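Alkaline phosphatase (Thermus thermophilus, PDB 7KWD) probably hydrolyses phosphate monoesters to release inorganic phosphate, using bound zinc and magnesium ions. Local coordinates at residues A[200-211]-A[219-227]; A[100-108]-A[114-125]. One frame throughout, in Å; residues are numbered along the deposited sequence.

The two contacts belong to the same alkaline phosphatase fold but hold different elements: their centres are about 29 Å apart, and their nearest atoms stay about 15 Å from each other. Contact 1 pairs strands 206-208 and 222-225 and is partly buried, with a partly exposed arginine and two waters at its helix end. Contact 2, earlier in the chain, is almost wholly buried; it fastens the loop before helix 125-131 to the end of helix 95-104, whose first residue, Ser95, is the predicted phosphoserine. Strand pairing makes contact 1 a ladder of backbone hydrogen bonds, whereas contact 2 relies on apolar packing around a cysteine and a leucine, with one hydrogen bond across it, from a backbone N to a buried asparagine.

Contact 1. Residues A[200-211]-A[219-227]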
# COMPACT_ATOMS: atom_id res chain seq x y z
N PHE A 200 -21.03 35.58 -10.97
CA PHE A 200 -21.83 34.47 -10.47
C PHE A 200 -23.13 34.98 -9.87
O PHE A 200 -24.21 34.42 -10.10
CB PHE A 200 -21.04 33.68 -9.43
CG PHE A 200 -20.15 32.58 -10.01
CD1 PHE A 200 -18.88 32.86 -10.50
CD2 PHE A 200 -20.56 31.24 -10.01
CE1 PHE A 200 -18.05 31.86 -10.99
CE2 PHE A 200 -19.75 30.25 -10.50
CZ PHE A 200 -18.48 30.56 -10.99
N ALA A 201 -23.07 36.06 -9.10
CA ALA A 201 -24.31 36.58 -8.52
C ALA A 201 -25.30 36.94 -9.62
O ALA A 201 -26.52 36.78 -9.45
CB ALA A 201 -24.03 37.78 -7.63
N ALA A 202 -24.81 37.47 -10.74
CA ALA A 202 -25.72 37.86 -11.82
C ALA A 202 -26.45 36.66 -12.41
O ALA A 202 -27.52 36.81 -12.97
CB ALA A 202 -24.96 38.58 -12.93
N LYS A 203 -25.88 35.48 -12.29
CA LYS A 203 -26.51 34.25 -12.75
C LYS A 203 -27.30 33.56 -11.64
O LYS A 203 -27.79 32.45 -11.85
CB LYS A 203 -25.44 33.35 -13.35
CG LYS A 203 -24.96 33.88 -14.73
CD LYS A 203 -24.77 32.79 -15.79
CE LYS A 203 -25.46 33.16 -17.11
NZ LYS A 203 -26.97 33.08 -17.02
N GLY A 204 -27.46 34.20 -10.49
CA GLY A 204 -28.37 33.71 -9.48
C GLY A 204 -27.72 32.94 -8.36
O GLY A 204 -28.44 32.51 -7.45
N TYR A 205 -26.40 32.79 -8.37
CA TYR A 205 -25.74 32.11 -7.27
C TYR A 205 -25.75 32.95 -6.01
O TYR A 205 -25.50 34.15 -6.04
CB TYR A 205 -24.28 31.80 -7.62
CG TYR A 205 -24.07 30.73 -8.64
CD1 TYR A 205 -24.12 31.03 -9.99
CD2 TYR A 205 -23.74 29.43 -8.27
CE1 TYR A 205 -23.89 30.05 -10.95
CE2 TYR A 205 -23.49 28.45 -9.21
CZ TYR A 205 -23.58 28.77 -10.56
OH TYR A 205 -23.36 27.80 -11.52
N GLY A 206 -26.01 32.28 -4.88
CA GLY A 206 -25.66 32.82 -3.59
C GLY A 206 -24.17 32.64 -3.37
O GLY A 206 -23.63 31.55 -3.60
N VAL A 207 -23.49 33.71 -2.99
CA VAL A 207 -22.05 33.71 -2.80
C VAL A 207 -21.79 33.75 -1.31
O VAL A 207 -22.27 34.65 -0.61
CB VAL A 207 -21.39 34.90 -3.50
CG1 VAL A 207 -19.90 34.84 -3.32
CG2 VAL A 207 -21.72 34.89 -4.97
N VAL A 208 -21.02 32.78 -0.82
CA VAL A 208 -20.73 32.66 0.60
C VAL A 208 -19.23 32.51 0.75
O VAL A 208 -18.56 31.90 -0.08
CB VAL A 208 -21.45 31.47 1.27
CG1 VAL A 208 -22.95 31.81 1.50
CG2 VAL A 208 -21.26 30.20 0.45
N ARG A 209 -18.71 33.04 1.84
CA ARG A 209 -17.26 33.11 2.00
C ARG A 209 -16.82 32.69 3.39
O ARG A 209 -15.60 32.64 3.63
CB ARG A 209 -16.75 34.54 1.73
CG ARG A 209 -17.10 35.13 0.36
CD ARG A 209 -16.47 36.53 0.25
NE ARG A 209 -16.49 37.10 -1.09
CZ ARG A 209 -17.57 37.60 -1.68
NH1 ARG A 209 -18.77 37.58 -1.08
NH2 ARG A 209 -17.45 38.12 -2.90
N THR A 210 -17.74 32.39 4.29
CA THR A 210 -17.41 31.92 5.62
C THR A 210 -18.33 30.76 5.99
O THR A 210 -19.40 30.59 5.40
CB THR A 210 -17.61 33.00 6.68
OG1 THR A 210 -19.01 33.27 6.81
CG2 THR A 210 -16.91 34.26 6.28
N PRO A 211 -17.95 30.00 7.02
CA PRO A 211 -18.85 28.95 7.52
C PRO A 211 -20.21 29.49 7.91
O PRO A 211 -21.25 28.86 7.63
CB PRO A 211 -18.09 28.40 8.73
CG PRO A 211 -16.67 28.79 8.52
CD PRO A 211 -16.65 30.04 7.70
N ALA A 219 -29.95 30.40 -0.41
CA ALA A 219 -29.85 30.40 -1.86
C ALA A 219 -29.90 28.97 -2.35
O ALA A 219 -29.38 28.06 -1.71
CB ALA A 219 -28.55 31.08 -2.31
N THR A 220 -30.58 28.77 -3.46
CA THR A 220 -30.70 27.45 -4.08
C THR A 220 -29.39 27.00 -4.70
O THR A 220 -28.95 25.86 -4.47
CB THR A 220 -31.82 27.53 -5.11
OG1 THR A 220 -33.07 27.68 -4.43
CG2 THR A 220 -31.88 26.30 -5.99
N ARG A 221 -28.77 27.85 -5.51
CA ARG A 221 -27.47 27.58 -6.10
C ARG A 221 -26.41 28.36 -5.34
O ARG A 221 -26.67 29.48 -4.88
CB ARG A 221 -27.45 27.93 -7.58
CG ARG A 221 -28.32 26.95 -8.40
CD ARG A 221 -28.39 27.31 -9.88
NE ARG A 221 -29.34 28.40 -10.06
CZ ARG A 221 -29.08 29.51 -10.74
NH1 ARG A 221 -27.90 29.65 -11.33
NH2 ARG A 221 -30.00 30.46 -10.84
N LEU A 222 -25.24 27.75 -5.20
CA LEU A 222 -24.23 28.20 -4.25
C LEU A 222 -22.85 28.25 -4.89
O LEU A 222 -22.41 27.29 -5.52
CB LEU A 222 -24.13 27.23 -3.06
CG LEU A 222 -24.82 27.53 -1.76
CD1 LEU A 222 -24.25 26.55 -0.74
CD2 LEU A 222 -24.58 28.95 -1.34
N LEU A 223 -22.15 29.34 -4.67
CA LEU A 223 -20.72 29.41 -4.85
C LEU A 223 -20.15 29.76 -3.49
O LEU A 223 -20.45 30.82 -2.95
CB LEU A 223 -20.32 30.44 -5.90
CG LEU A 223 -18.83 30.73 -5.93
CD1 LEU A 223 -18.03 29.46 -6.27
CD2 LEU A 223 -18.48 31.82 -6.92
N GLY A 224 -19.35 28.86 -2.93
CA GLY A 224 -18.71 29.10 -1.65
C GLY A 224 -17.21 28.92 -1.74
O GLY A 224 -16.72 27.86 -2.13
N VAL A 225 -16.47 29.98 -1.40
CA VAL A 225 -15.02 30.05 -1.53
C VAL A 225 -14.52 30.56 -0.19
O VAL A 225 -14.85 31.68 0.21
CB VAL A 225 -14.60 30.97 -2.68
CG1 VAL A 225 -13.13 30.98 -2.87
CG2 VAL A 225 -15.21 30.52 -4.01
N PHE A 226 -13.74 29.74 0.52
CA PHE A 226 -13.51 29.94 1.94
C PHE A 226 -12.08 30.23 2.35
O PHE A 226 -11.84 30.45 3.54
CB PHE A 226 -14.02 28.70 2.69
CG PHE A 226 -15.45 28.40 2.40
CD1 PHE A 226 -16.47 29.11 3.02
CD2 PHE A 226 -15.78 27.44 1.47
CE1 PHE A 226 -17.81 28.84 2.73
CE2 PHE A 226 -17.09 27.15 1.16
CZ PHE A 226 -18.12 27.84 1.79
N ALA A 227 -11.14 30.24 1.41
CA ALA A 227 -9.75 30.56 1.68
C ALA A 227 -9.13 31.14 0.41
O ALA A 227 -9.67 30.98 -0.70
CB ALA A 227 -8.96 29.33 2.15
O HOH W 1 -29.88 30.45 -6.27
O HOH W 2 -26.50 27.44 -12.33
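Arg221 reaches over to Lys203, where helix 196-202 has just ended in a Schellman motif with Gly204 as its C' residue. Its CB lies 4.1 Å from Tyr205 CD2. The chain runs extended about CB-CG, then turns about the CG-CD bond (chi3 -79°), which brings the guanidinium back to the other segment. CZ comes over the Tyr205 ring, too far away for more than a weak cation-pi attraction. At the tip, NH1 gives Lys203 O a hydrogen bond of 2.9 Å and NH2 adds a weak one, gripping the carbonyl at the guanidinium edge; NH1 also donates to a water that donates in turn to Tyr205 OH, whose stronger partner is Ala174 O. A methionine in its place would probably leave Lys203 O without these two donors and Tyr205 without its water-bridged neighbour.

Beyond the arginine the backbones form a parallel ladder. Gly206 N bonds to Arg221 O, Leu223 N to Gly206 O (2.9 Å, 172° at the hydrogen), Val208 N to Leu223 O and Val225 N to Val208 O. Glycine suits position 206 because Ala219 CB sits only 3.6 Å from its CA; at Gly224 a side chain would run into Val208 CG2 and Phe226 CZ. On the face with Val207, Leu223 CG stands anti to the backbone N (chi1 169°), and CD2 rests over the Phe200 ring, 3.7 Å from its centroid, in a CH-pi contact. On the face with Val208, CG2 of that valine meets Leu222 CD2 at 4.0 Å. Strand 222-225 also pairs with strand 176-178, and helix 211-216 links the two strands described here: a beta-alpha-beta crossover, as in the alpha/beta fold of alkaline phosphatases.

Contact 2. Residues A[100-108]-A[114-125]; sequences NAFSCGVKT and AIHADGTPLKPF
Ala114 meets Asn100 at the start of a loop that folds back on itself through a type I beta turn, His116 to Gly119, and packs against the end of helix 95-104. Ala114 N donates to Asn100 OD1 (2.8 Å), approaching from above the carbonyl plane, while ND2 of the same amide holds Thr108 OG1 nearly in its plane and also bonds Gly112 O; asparagine thus serves donor and acceptor needs together. The small CB of Ala114 fits against Cys104 SG, which stands anti to its carbonyl carbon (chi1 -59°) and so faces the loop. Next, Ile115 O lies 3.6 Å from Thr108 CG2. His116 presents its ring edge to Lys107 O, with CE1 3.2 Å away, and spends NE2 on Pro475 O. Past the turn, Thr120 N bonds to Asp118 OD1, an Asx turn. Leu122 then returns to the helix: CB lies 3.6 Å from Cys104 SG, and CD1 meets Val106 CG2 tip to tip at 3.9 Å and also touches Thr108 CG2, a buried apolar place well suited to a branched leucine. Pro124, the N-cap residue of helix 125-131, lays CB 3.7 Å from Ser103 OG, which bonds to Ser151 O. Phe125 CB finally comes to 3.5 Å from Ser103 O.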
# COMPACT_ATOMS: atom_id res chain seq x y z
N ASN A 100 -9.14 12.46 -15.07
CA ASN A 100 -9.55 12.19 -16.45
C ASN A 100 -9.93 10.73 -16.64
O ASN A 100 -10.89 10.42 -17.35
CB ASN A 100 -8.41 12.53 -17.40
CG ASN A 100 -8.25 14.01 -17.60
OD1 ASN A 100 -9.02 14.80 -17.08
ND2 ASN A 100 -7.22 14.39 -18.35
N ALA A 101 -9.16 9.81 -16.06
CA ALA A 101 -9.49 8.40 -16.19
C ALA A 101 -10.87 8.15 -15.63
O ALA A 101 -11.69 7.46 -16.25
CB ALA A 101 -8.44 7.55 -15.46
N PHE A 102 -11.16 8.73 -14.46
CA PHE A 102 -12.49 8.60 -13.88
C PHE A 102 -13.56 9.23 -14.77
O PHE A 102 -14.62 8.64 -15.02
CB PHE A 102 -12.55 9.27 -12.51
CG PHE A 102 -11.71 8.63 -11.44
CD1 PHE A 102 -11.15 7.37 -11.60
CD2 PHE A 102 -11.49 9.30 -10.25
CE1 PHE A 102 -10.40 6.79 -10.60
CE2 PHE A 102 -10.73 8.72 -9.25
CZ PHE A 102 -10.19 7.47 -9.42
N SER A 103 -13.32 10.48 -15.21
CA SER A 103 -14.40 11.28 -15.78
C SER A 103 -14.54 11.08 -17.27
O SER A 103 -15.60 11.37 -17.81
CB SER A 103 -14.20 12.77 -15.50
OG SER A 103 -13.09 13.24 -16.22
N CYS A 104 -13.49 10.59 -17.94
CA CYS A 104 -13.51 10.43 -19.38
C CYS A 104 -13.33 9.00 -19.84
O CYS A 104 -13.70 8.70 -20.97
CB CYS A 104 -12.44 11.32 -20.03
SG CYS A 104 -12.63 13.07 -19.68
N GLY A 105 -12.84 8.09 -18.99
CA GLY A 105 -12.73 6.69 -19.32
C GLY A 105 -11.53 6.31 -20.16
O GLY A 105 -11.50 5.21 -20.71
N VAL A 106 -10.55 7.19 -20.28
CA VAL A 106 -9.39 6.95 -21.12
C VAL A 106 -8.16 7.48 -20.40
O VAL A 106 -8.25 8.39 -19.56
CB VAL A 106 -9.50 7.61 -22.53
CG1 VAL A 106 -10.66 7.09 -23.29
CG2 VAL A 106 -9.59 9.11 -22.42
N LYS A 107 -7.02 6.91 -20.72
CA LYS A 107 -5.75 7.36 -20.17
C LYS A 107 -5.33 8.61 -20.91
O LYS A 107 -5.47 8.69 -22.14
CB LYS A 107 -4.67 6.30 -20.33
CG LYS A 107 -5.06 4.93 -19.80
CD LYS A 107 -4.79 4.85 -18.31
CE LYS A 107 -4.73 3.43 -17.78
NZ LYS A 107 -4.77 3.40 -16.28
N THR A 108 -4.85 9.60 -20.15
CA THR A 108 -4.30 10.83 -20.71
C THR A 108 -2.89 11.02 -20.17
O THR A 108 -2.41 10.29 -19.29
CB THR A 108 -5.17 12.05 -20.38
OG1 THR A 108 -5.22 12.23 -18.96
CG2 THR A 108 -6.56 11.82 -20.89
N ALA A 114 -9.47 16.80 -18.95
CA ALA A 114 -10.38 16.31 -19.99
C ALA A 114 -9.88 16.66 -21.38
O ALA A 114 -10.59 17.25 -22.21
CB ALA A 114 -11.79 16.86 -19.79
N ILE A 115 -8.64 16.25 -21.66
CA ILE A 115 -8.00 16.58 -22.93
C ILE A 115 -6.80 15.66 -23.10
O ILE A 115 -6.19 15.22 -22.12
CB ILE A 115 -7.60 18.07 -22.93
CG1 ILE A 115 -7.36 18.60 -24.34
CG2 ILE A 115 -6.34 18.26 -22.03
CD1 ILE A 115 -7.07 20.13 -24.38
N HIS A 116 -6.45 15.40 -24.36
CA HIS A 116 -5.28 14.61 -24.67
C HIS A 116 -4.08 15.52 -24.91
O HIS A 116 -4.22 16.71 -25.12
CB HIS A 116 -5.52 13.73 -25.90
CG HIS A 116 -6.20 12.45 -25.57
ND1 HIS A 116 -5.81 11.66 -24.51
CD2 HIS A 116 -7.24 11.81 -26.15
CE1 HIS A 116 -6.60 10.61 -24.44
NE2 HIS A 116 -7.47 10.67 -25.43
N ALA A 117 -2.88 14.93 -24.92
CA ALA A 117 -1.68 15.74 -25.05
C ALA A 117 -1.63 16.52 -26.36
O ALA A 117 -0.83 17.45 -26.50
CB ALA A 117 -0.43 14.86 -24.96
N ASP A 118 -2.44 16.15 -27.34
CA ASP A 118 -2.46 16.83 -28.62
C ASP A 118 -3.56 17.87 -28.68
O ASP A 118 -3.80 18.45 -29.73
CB ASP A 118 -2.65 15.83 -29.77
CG ASP A 118 -4.00 15.14 -29.74
OD1 ASP A 118 -4.79 15.43 -28.80
OD2 ASP A 118 -4.29 14.32 -30.64
N GLY A 119 -4.28 18.09 -27.57
CA GLY A 119 -5.36 19.05 -27.56
C GLY A 119 -6.73 18.50 -27.85
O GLY A 119 -7.71 19.22 -27.68
N THR A 120 -6.85 17.25 -28.26
CA THR A 120 -8.17 16.66 -28.47
C THR A 120 -9.02 16.79 -27.22
O THR A 120 -8.63 16.30 -26.16
CB THR A 120 -8.04 15.18 -28.82
OG1 THR A 120 -7.12 15.03 -29.91
CG2 THR A 120 -9.38 14.63 -29.19
N PRO A 121 -10.16 17.48 -27.26
CA PRO A 121 -10.97 17.59 -26.06
C PRO A 121 -11.75 16.31 -25.81
O PRO A 121 -12.13 15.59 -26.74
CB PRO A 121 -11.92 18.77 -26.36
CG PRO A 121 -12.03 18.78 -27.82
CD PRO A 121 -10.62 18.42 -28.31
N LEU A 122 -11.95 16.03 -24.53
CA LEU A 122 -12.75 14.91 -24.07
C LEU A 122 -13.99 15.45 -23.38
O LEU A 122 -13.99 16.57 -22.87
CB LEU A 122 -11.94 14.04 -23.11
CG LEU A 122 -10.51 13.70 -23.55
CD1 LEU A 122 -9.74 12.98 -22.45
CD2 LEU A 122 -10.56 12.87 -24.83
N LYS A 123 -15.04 14.65 -23.37
CA LYS A 123 -16.25 15.05 -22.68
C LYS A 123 -16.28 14.37 -21.34
O LYS A 123 -16.40 13.13 -21.29
CB LYS A 123 -17.48 14.67 -23.50
CG LYS A 123 -18.80 15.21 -22.95
CD LYS A 123 -19.89 14.84 -23.95
CE LYS A 123 -21.27 15.18 -23.48
NZ LYS A 123 -22.27 14.76 -24.52
N PRO A 124 -16.16 15.09 -20.23
CA PRO A 124 -16.12 14.44 -18.92
C PRO A 124 -17.52 14.21 -18.36
O PRO A 124 -18.49 14.87 -18.73
CB PRO A 124 -15.35 15.46 -18.06
CG PRO A 124 -15.68 16.82 -18.68
CD PRO A 124 -16.07 16.57 -20.13
N PHE A 125 -17.57 13.29 -17.40
CA PHE A 125 -18.84 12.65 -17.05
C PHE A 125 -19.85 13.62 -16.47
O PHE A 125 -21.05 13.49 -16.73
CB PHE A 125 -18.61 11.48 -16.07
CG PHE A 125 -19.82 10.67 -15.87
CD1 PHE A 125 -20.27 9.84 -16.87
CD2 PHE A 125 -20.59 10.82 -14.72
CE1 PHE A 125 -21.46 9.13 -16.73
CE2 PHE A 125 -21.76 10.11 -14.56
CZ PHE A 125 -22.20 9.28 -15.58